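Local coordinates for protein pyridoxal kinase (PDB 3H74) that probably phosphorylates pyridoxal at its 5'-hydroxyl with ATP to give pyridoxal 5'-phosphate, as a pyridoxal kinase of the ribokinase clan, at residues Q182-G188 against Y200-R205; V220-L224 against L235-W241. All coordinates share one frame. Residues are numbered along the deposited sequence.

Contact 1: residues Q182-G188 against Y200-R205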
ATOM      1  N   GLN A 182      -1.592  17.369   2.607  1.00 14.09           N
ATOM      2  CA  GLN A 182      -1.745  18.501   1.709  1.00 15.39           C
ATOM      3  C   GLN A 182      -1.013  19.719   2.240  1.00 15.74           C
ATOM      4  O   GLN A 182      -1.106  20.045   3.429  1.00 16.61           O
ATOM      5  CB  GLN A 182      -3.225  18.799   1.467  1.00 16.01           C
ATOM      6  CG  GLN A 182      -3.907  17.689   0.682  1.00 17.63           C
ATOM      7  CD  GLN A 182      -5.362  17.955   0.382  1.00 21.12           C
ATOM      8  OE1 GLN A 182      -6.231  17.154   0.724  1.00 23.22           O
ATOM      9  NE2 GLN A 182      -5.641  19.072  -0.272  1.00 22.83           N
ATOM     10  N   ARG A 183      -0.253  20.364   1.365  1.00 15.64           N
ATOM     11  CA  ARG A 183       0.413  21.617   1.683  1.00 16.04           C
ATOM     12  C   ARG A 183       0.196  22.538   0.513  1.00 15.78           C
ATOM     13  O   ARG A 183       0.688  22.274  -0.594  1.00 15.52           O
ATOM     14  CB  ARG A 183       1.908  21.417   1.921  1.00 16.54           C
ATOM     15  CG  ARG A 183       2.232  20.807   3.264  1.00 17.95           C
ATOM     16  CD  ARG A 183       3.706  20.883   3.542  1.00 20.16           C
ATOM     17  NE  ARG A 183       4.039  20.297   4.836  1.00 21.99           N
ATOM     18  CZ  ARG A 183       5.272  20.203   5.321  1.00 22.75           C
ATOM     19  NH1 ARG A 183       6.304  20.656   4.618  1.00 23.33           N
ATOM     20  NH2 ARG A 183       5.474  19.648   6.509  1.00 23.97           N
ATOM     21  N   ALA A 184      -0.537  23.619   0.772  1.00 15.58           N
ATOM     22  CA  ALA A 184      -1.032  24.506  -0.266  1.00 15.20           C
ATOM     23  C   ALA A 184      -1.669  23.682  -1.390  1.00 14.48           C
ATOM     24  O   ALA A 184      -2.634  22.947  -1.153  1.00 14.77           O
ATOM     25  CB  ALA A 184       0.082  25.417  -0.788  1.00 15.67           C
ATOM     26  N   ASP A 185      -1.154  23.830  -2.608  1.00 13.56           N
ATOM     27  CA  ASP A 185      -1.690  23.099  -3.755  1.00 12.82           C
ATOM     28  C   ASP A 185      -1.069  21.720  -4.025  1.00 11.67           C
ATOM     29  O   ASP A 185      -1.340  21.118  -5.067  1.00 10.90           O
ATOM     30  CB  ASP A 185      -1.600  23.988  -5.000  1.00 13.70           C
ATOM     31  CG  ASP A 185      -0.229  24.576  -5.196  1.00 15.90           C
ATOM     32  OD1 ASP A 185       0.780  23.900  -4.910  1.00 19.53           O
ATOM     33  OD2 ASP A 185      -0.167  25.738  -5.641  1.00 17.56           O
ATOM     34  N   GLN A 186      -0.245  21.243  -3.088  1.00 11.32           N
ATOM     35  CA  GLN A 186       0.444  19.956  -3.228  1.00 11.42           C
ATOM     36  C   GLN A 186      -0.224  18.881  -2.382  1.00 10.77           C
ATOM     37  O   GLN A 186      -0.870  19.176  -1.376  1.00 10.77           O
ATOM     38  CB  GLN A 186       1.913  20.084  -2.819  1.00 12.14           C
ATOM     39  CG  GLN A 186       2.638  21.274  -3.443  1.00 14.80           C
ATOM     40  CD  GLN A 186       3.124  21.010  -4.854  1.00 17.47           C
ATOM     41  OE1 GLN A 186       2.745  21.713  -5.797  1.00 19.46           O
ATOM     42  NE2 GLN A 186       3.972  20.004  -5.010  1.00 17.52           N
ATOM     43  N   ILE A 187      -0.075  17.632  -2.816  1.00 10.12           N
ATOM     44  CA  ILE A 187      -0.415  16.484  -1.985  1.00 10.23           C
ATOM     45  C   ILE A 187       0.775  15.528  -2.017  1.00  9.30           C
ATOM     46  O   ILE A 187       1.462  15.411  -3.024  1.00  9.40           O
ATOM     47  CB  ILE A 187      -1.758  15.827  -2.405  1.00  9.97           C
ATOM     48  CG1 ILE A 187      -2.222  14.823  -1.333  1.00 11.02           C
ATOM     49  CG2 ILE A 187      -1.671  15.205  -3.807  1.00 11.33           C
ATOM     50  CD1 ILE A 187      -3.660  14.326  -1.487  1.00 11.83           C
ATOM     51  N   GLY A 188       1.049  14.869  -0.899  1.00  9.45           N
ATOM     52  CA  GLY A 188       2.203  13.992  -0.847  1.00  9.32           C
ATOM     53  C   GLY A 188       2.436  13.344   0.497  1.00  8.73           C
ATOM     54  O   GLY A 188       1.515  13.202   1.304  1.00  9.59           O
ATOM     55  N   TYR A 200       8.747  16.435   3.987  1.00 14.95           N
ATOM     56  CA  TYR A 200       7.605  16.342   3.089  1.00 15.11           C
ATOM     57  C   TYR A 200       8.036  16.354   1.675  1.00 15.73           C
ATOM     58  O   TYR A 200       8.898  17.082   1.281  1.00 16.76           O
ATOM     59  CB  TYR A 200       6.660  17.525   3.334  1.00 14.66           C
ATOM     60  CG  TYR A 200       5.437  17.617   2.430  1.00 14.06           C
ATOM     61  CD1 TYR A 200       4.272  16.947   2.751  1.00 13.18           C
ATOM     62  CD2 TYR A 200       5.434  18.370   1.300  1.00 13.87           C
ATOM     63  CE1 TYR A 200       3.161  17.015   1.961  1.00 12.81           C
ATOM     64  CE2 TYR A 200       4.315  18.466   0.543  1.00 13.56           C
ATOM     65  CZ  TYR A 200       3.182  17.777   0.859  1.00 12.87           C
ATOM     66  OH  TYR A 200       2.088  17.862   0.059  1.00 12.82           O
ATOM     67  N   CYS A 201       7.409  15.571   0.867  1.00 15.69           N
ATOM     68  CA  CYS A 201       7.493  15.813  -0.536  1.00 16.35           C
ATOM     69  C   CYS A 201       6.154  15.524  -1.161  1.00 15.62           C
ATOM     70  O   CYS A 201       5.455  14.682  -0.766  1.00 15.91           O
ATOM     71  CB  CYS A 201       8.557  15.011  -1.183  1.00 17.31           C
ATOM     72  SG  CYS A 201       8.384  13.333  -1.041  1.00 20.14           S
ATOM     73  N   GLY A 202       5.847  16.318  -2.149  1.00 14.71           N
ATOM     74  CA  GLY A 202       4.582  16.198  -2.820  1.00 13.55           C
ATOM     75  C   GLY A 202       4.599  16.578  -4.304  1.00 12.38           C
ATOM     76  O   GLY A 202       5.597  16.805  -4.866  1.00 13.68           O
ATOM     77  N   ALA A 203       3.441  16.572  -4.890  1.00 11.14           N
ATOM     78  CA  ALA A 203       3.288  16.979  -6.264  1.00 10.07           C
ATOM     79  C   ALA A 203       1.993  17.775  -6.331  1.00  9.92           C
ATOM     80  O   ALA A 203       1.123  17.637  -5.466  1.00  9.56           O
ATOM     81  CB  ALA A 203       3.242  15.761  -7.175  1.00 10.05           C
ATOM     82  N   ARG A 204       1.864  18.617  -7.349  1.00  9.45           N
ATOM     83  CA  ARG A 204       0.690  19.468  -7.475  1.00  8.96           C
ATOM     84  C   ARG A 204      -0.573  18.623  -7.651  1.00  9.21           C
ATOM     85  O   ARG A 204      -0.648  17.794  -8.556  1.00  9.11           O
ATOM     86  CB  ARG A 204       0.892  20.435  -8.637  1.00  8.64           C
ATOM     87  CG  ARG A 204      -0.143  21.548  -8.726  1.00  8.68           C
ATOM     88  CD  ARG A 204       0.282  22.641  -9.721  1.00  8.99           C
ATOM     89  NE  ARG A 204       1.528  23.289  -9.311  1.00  8.42           N
ATOM     90  CZ  ARG A 204       1.619  24.510  -8.783  1.00  9.32           C
ATOM     91  NH1 ARG A 204       0.538  25.267  -8.630  1.00 11.06           N
ATOM     92  NH2 ARG A 204       2.804  24.987  -8.437  1.00 10.99           N
ATOM     93  N   ARG A 205      -1.550  18.841  -6.781  1.00  9.37           N
ATOM     94  CA  ARG A 205      -2.759  18.040  -6.741  1.00 10.52           C
ATOM     95  C   ARG A 205      -3.596  18.270  -7.999  1.00 10.13           C
ATOM     96  O   ARG A 205      -3.815  19.416  -8.424  1.00 10.43           O
ATOM     97  CB  ARG A 205      -3.531  18.399  -5.472  1.00 11.14           C
ATOM     98  CG  ARG A 205      -4.693  17.506  -5.110  1.00 14.35           C
ATOM     99  CD  ARG A 205      -5.183  17.868  -3.699  1.00 17.75           C
ATOM    100  NE  ARG A 205      -5.613  19.271  -3.580  1.00 21.66           N
ATOM    101  CZ  ARG A 205      -4.914  20.261  -3.012  1.00 22.81           C
ATOM    102  NH1 ARG A 205      -3.715  20.048  -2.474  1.00 22.54           N
ATOM    103  NH2 ARG A 205      -5.426  21.486  -2.973  1.00 24.92           N
TER
HETATM  104  O   HOH W   1      -3.409  21.671  -6.915  1.00 10.74           O
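This antiparallel strand pairing lies at the protein surface, within the small three-stranded sheet of strands 178-183, 186-192 and 198-204. Ile187 and Ala203 make a hydrogen-bonded pair, Ile187 N to Ala203 O at 2.9 Å and Ala203 N to Ile187 O at 3.0 Å; next, Arg205 N donates to Asp185 O at 2.9 Å. Gly188 and Gly202 face each other with CA atoms 3.8 Å apart, where any CB would collide with the opposite backbone. Lacking side chains there, the strands leave space for Tyr200, whose ring reaches across the middle strand and whose OH is hydrogen-bonded to Val181 O in the first. Arg183 suits the ring: its CD sits over the face, 3.8 Å from the Tyr200 centroid (CH-pi), and its planar guanidinium lies nearly parallel, centres 4.6 Å apart. At the other end, Asp185 OD2 and Arg204 NH1 form a 3.1 Å salt bridge through charge alone. A type II' turn, Arg183 to Gln186, links the first two strands of this three-stranded antiparallel meander.

Contact 2: residues V220-L224 against L235-W241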
ATOM      1  N   VAL A 220       4.929   1.103  -6.109  1.00  5.48           N
ATOM      2  CA  VAL A 220       6.096   1.863  -6.564  1.00  5.64           C
ATOM      3  C   VAL A 220       7.103   2.077  -5.436  1.00  5.53           C
ATOM      4  O   VAL A 220       8.302   1.885  -5.620  1.00  5.67           O
ATOM      5  CB  VAL A 220       5.683   3.199  -7.219  1.00  6.03           C
ATOM      6  CG1 VAL A 220       6.881   4.084  -7.450  1.00  7.49           C
ATOM      7  CG2 VAL A 220       4.954   2.933  -8.531  1.00  5.76           C
ATOM      8  N   ILE A 221       6.605   2.458  -4.268  1.00  5.31           N
ATOM      9  CA  ILE A 221       7.485   2.664  -3.119  1.00  5.94           C
ATOM     10  C   ILE A 221       8.219   1.374  -2.735  1.00  5.60           C
ATOM     11  O   ILE A 221       9.449   1.370  -2.579  1.00  5.85           O
ATOM     12  CB  ILE A 221       6.704   3.254  -1.927  1.00  5.32           C
ATOM     13  CG1 ILE A 221       6.312   4.707  -2.224  1.00  6.12           C
ATOM     14  CG2 ILE A 221       7.508   3.150  -0.617  1.00  6.53           C
ATOM     15  CD1 ILE A 221       5.374   5.341  -1.216  1.00  6.57           C
ATOM     16  N   ALA A 222       7.480   0.269  -2.627  1.00  5.93           N
ATOM     17  CA  ALA A 222       8.101  -1.008  -2.306  1.00  6.26           C
ATOM     18  C   ALA A 222       9.118  -1.390  -3.370  1.00  6.71           C
ATOM     19  O   ALA A 222      10.215  -1.855  -3.034  1.00  6.96           O
ATOM     20  CB  ALA A 222       7.060  -2.091  -2.145  1.00  6.83           C
ATOM     21  N   GLY A 223       8.765  -1.204  -4.644  1.00  6.62           N
ATOM     22  CA  GLY A 223       9.660  -1.550  -5.739  1.00  7.37           C
ATOM     23  C   GLY A 223      10.951  -0.756  -5.718  1.00  7.12           C
ATOM     24  O   GLY A 223      12.036  -1.301  -5.943  1.00  8.44           O
ATOM     25  N   LEU A 224      10.850   0.540  -5.454  1.00  7.21           N
ATOM     26  CA  LEU A 224      12.045   1.386  -5.402  1.00  7.19           C
ATOM     27  C   LEU A 224      12.917   1.081  -4.185  1.00  7.05           C
ATOM     28  O   LEU A 224      14.145   0.984  -4.295  1.00  7.50           O
ATOM     29  CB  LEU A 224      11.670   2.868  -5.452  1.00  6.93           C
ATOM     30  CG  LEU A 224      11.066   3.350  -6.774  1.00  8.06           C
ATOM     31  CD1 LEU A 224      10.467   4.735  -6.598  1.00  8.54           C
ATOM     32  CD2 LEU A 224      12.111   3.354  -7.897  1.00  7.79           C
ATOM     33  N   LEU A 235      10.415   8.435  -2.100  1.00  7.91           N
ATOM     34  CA  LEU A 235       9.132   9.104  -1.921  1.00  8.41           C
ATOM     35  C   LEU A 235       8.941  10.220  -2.937  1.00  9.09           C
ATOM     36  O   LEU A 235       7.847  10.392  -3.466  1.00  8.83           O
ATOM     37  CB  LEU A 235       8.969   9.619  -0.490  1.00  8.41           C
ATOM     38  CG  LEU A 235       8.947   8.543   0.593  1.00  8.37           C
ATOM     39  CD1 LEU A 235       8.858   9.191   1.966  1.00  8.60           C
ATOM     40  CD2 LEU A 235       7.799   7.540   0.384  1.00  8.98           C
ATOM     41  N   ALA A 236      10.011  10.954  -3.231  1.00  9.21           N
ATOM     42  CA  ALA A 236       9.949  12.009  -4.241  1.00  9.66           C
ATOM     43  C   ALA A 236       9.563  11.425  -5.604  1.00  9.34           C
ATOM     44  O   ALA A 236       8.642  11.917  -6.255  1.00  9.72           O
ATOM     45  CB  ALA A 236      11.270  12.766  -4.311  1.00 10.97           C
ATOM     46  N   ARG A 237      10.250  10.362  -6.018  1.00  8.72           N
ATOM     47  CA  ARG A 237       9.970   9.743  -7.311  1.00  8.35           C
ATOM     48  C   ARG A 237       8.572   9.127  -7.345  1.00  7.52           C
ATOM     49  O   ARG A 237       7.843   9.283  -8.335  1.00  7.56           O
ATOM     50  CB  ARG A 237      11.020   8.694  -7.656  1.00  8.46           C
ATOM     51  CG  ARG A 237      10.729   7.917  -8.933  1.00 11.24           C
ATOM     52  CD  ARG A 237      11.917   7.066  -9.312  1.00 13.82           C
ATOM     53  NE  ARG A 237      12.924   7.875  -9.986  1.00 17.98           N
ATOM     54  CZ  ARG A 237      14.241   7.717  -9.878  1.00 20.04           C
ATOM     55  NH1 ARG A 237      15.050   8.521 -10.555  1.00 22.25           N
ATOM     56  NH2 ARG A 237      14.757   6.776  -9.095  1.00 21.95           N
ATOM     57  N   ALA A 238       8.185   8.440  -6.270  1.00  7.43           N
ATOM     58  CA  ALA A 238       6.882   7.784  -6.229  1.00  7.23           C
ATOM     59  C   ALA A 238       5.752   8.795  -6.361  1.00  7.74           C
ATOM     60  O   ALA A 238       4.779   8.565  -7.081  1.00  6.93           O
ATOM     61  CB  ALA A 238       6.732   6.968  -4.963  1.00  7.66           C
ATOM     62  N   ASN A 239       5.892   9.927  -5.700  1.00  8.29           N
ATOM     63  CA  ASN A 239       4.867  10.978  -5.827  1.00  9.06           C
ATOM     64  C   ASN A 239       4.769  11.563  -7.244  1.00  9.05           C
ATOM     65  O   ASN A 239       3.722  11.792  -7.757  1.00  9.11           O
ATOM     66  CB  ASN A 239       5.116  12.053  -4.722  1.00 10.49           C
ATOM     67  CG  ASN A 239       4.603  11.571  -3.372  1.00 11.79           C
ATOM     68  OD1 ASN A 239       3.480  11.664  -3.105  1.00 16.56           O
ATOM     69  ND2 ASN A 239       5.429  10.932  -2.640  1.00 14.32           N
ATOM     70  N   GLN A 240       5.912  11.758  -7.848  1.00  8.86           N
ATOM     71  CA  GLN A 240       5.962  12.258  -9.196  1.00  9.29           C
ATOM     72  C   GLN A 240       5.325  11.248 -10.165  1.00  8.24           C
ATOM     73  O   GLN A 240       4.570  11.603 -11.011  1.00  8.16           O
ATOM     74  CB  GLN A 240       7.392  12.558  -9.668  1.00 10.05           C
ATOM     75  CG  GLN A 240       7.362  12.785 -11.220  1.00 14.16           C
ATOM     76  CD  GLN A 240       8.602  13.477 -11.809  1.00 18.06           C
ATOM     77  OE1 GLN A 240       9.534  12.785 -12.251  1.00 19.46           O
ATOM     78  NE2 GLN A 240       8.594  14.803 -11.835  1.00 20.71           N
ATOM     79  N   TRP A 241       5.661   9.986  -9.986  1.00  7.17           N
ATOM     80  CA  TRP A 241       5.128   8.924 -10.879  1.00  6.80           C
ATOM     81  C   TRP A 241       3.612   8.743 -10.706  1.00  5.96           C
ATOM     82  O   TRP A 241       2.901   8.583 -11.651  1.00  6.06           O
ATOM     83  CB  TRP A 241       5.906   7.634 -10.566  1.00  7.30           C
ATOM     84  CG  TRP A 241       7.261   7.544 -11.237  1.00  7.81           C
ATOM     85  CD1 TRP A 241       7.858   8.469 -11.996  1.00  8.70           C
ATOM     86  CD2 TRP A 241       8.102   6.401 -11.243  1.00  7.38           C
ATOM     87  NE1 TRP A 241       9.041   7.979 -12.478  1.00  8.93           N
ATOM     88  CE2 TRP A 241       9.199   6.705 -12.037  1.00  8.06           C
ATOM     89  CE3 TRP A 241       8.016   5.142 -10.679  1.00  7.81           C
ATOM     90  CZ2 TRP A 241      10.247   5.790 -12.251  1.00  8.84           C
ATOM     91  CZ3 TRP A 241       9.063   4.222 -10.914  1.00  8.84           C
ATOM     92  CH2 TRP A 241      10.145   4.584 -11.680  1.00  9.07           C
TER
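Helices 213-226 and 231-251 run roughly antiparallel as an alpha-alpha hairpin, the axes of their segments 220-224 and 235-241 inclined at 142° and 9.4 Å apart. The nearest CA atoms, those of Val220 and Ala238, are 6.0 Å apart, and the small alanine permits this approach because its methyl leaves room for larger neighbours. Val220 and Leu224 stand one turn apart and direct their CA-to-CB bonds toward the second helix, as do Ala238 and Trp241 in return. Ile221, next in sequence to Val220, starts out sideways, yet its CG1 lies 3.6 Å from Ala238 CB and its CD1 3.6 Å from Leu235 CD2. The interface is apolar and almost wholly buried, so branched aliphatic residues suit it. Val220 CG1 lies 3.6 Å from Trp241 CE3, and the large indole also meets Leu266, Ala269 and Ile270 of helix 264-274, tying a third helix to the pair. Arg237 lies at the margin, where the aliphatic part of its long side chain packs, CD 3.9 Å from Leu224 CD1. Asn239 turns its amide back to its own helix, ND2 donating to Leu235 O at 2.6 Å.

Contact 1 closes at Arg205 before contact 2 opens at Val220; helix 213-226 is the next regular element after strand 198-204. Their centres lie about 14 Å apart, one at the surface and the other buried. Helix 231-251 joins them: while one side of it packs on helix 213-226, Leu235 and Asn239 touch Cys201 of the small sheet. Cys201 SG comes within 3.6 Å of Ala236 N, Gly188 CA within 3.5 Å of Asn239 OD1, and Ala203 CB within 4.0 Å of Asn239 O. One face of the meander thus packs on helix 231-251, whose other side meets helix 213-226 in the buried part of the ribokinase-like α/β fold.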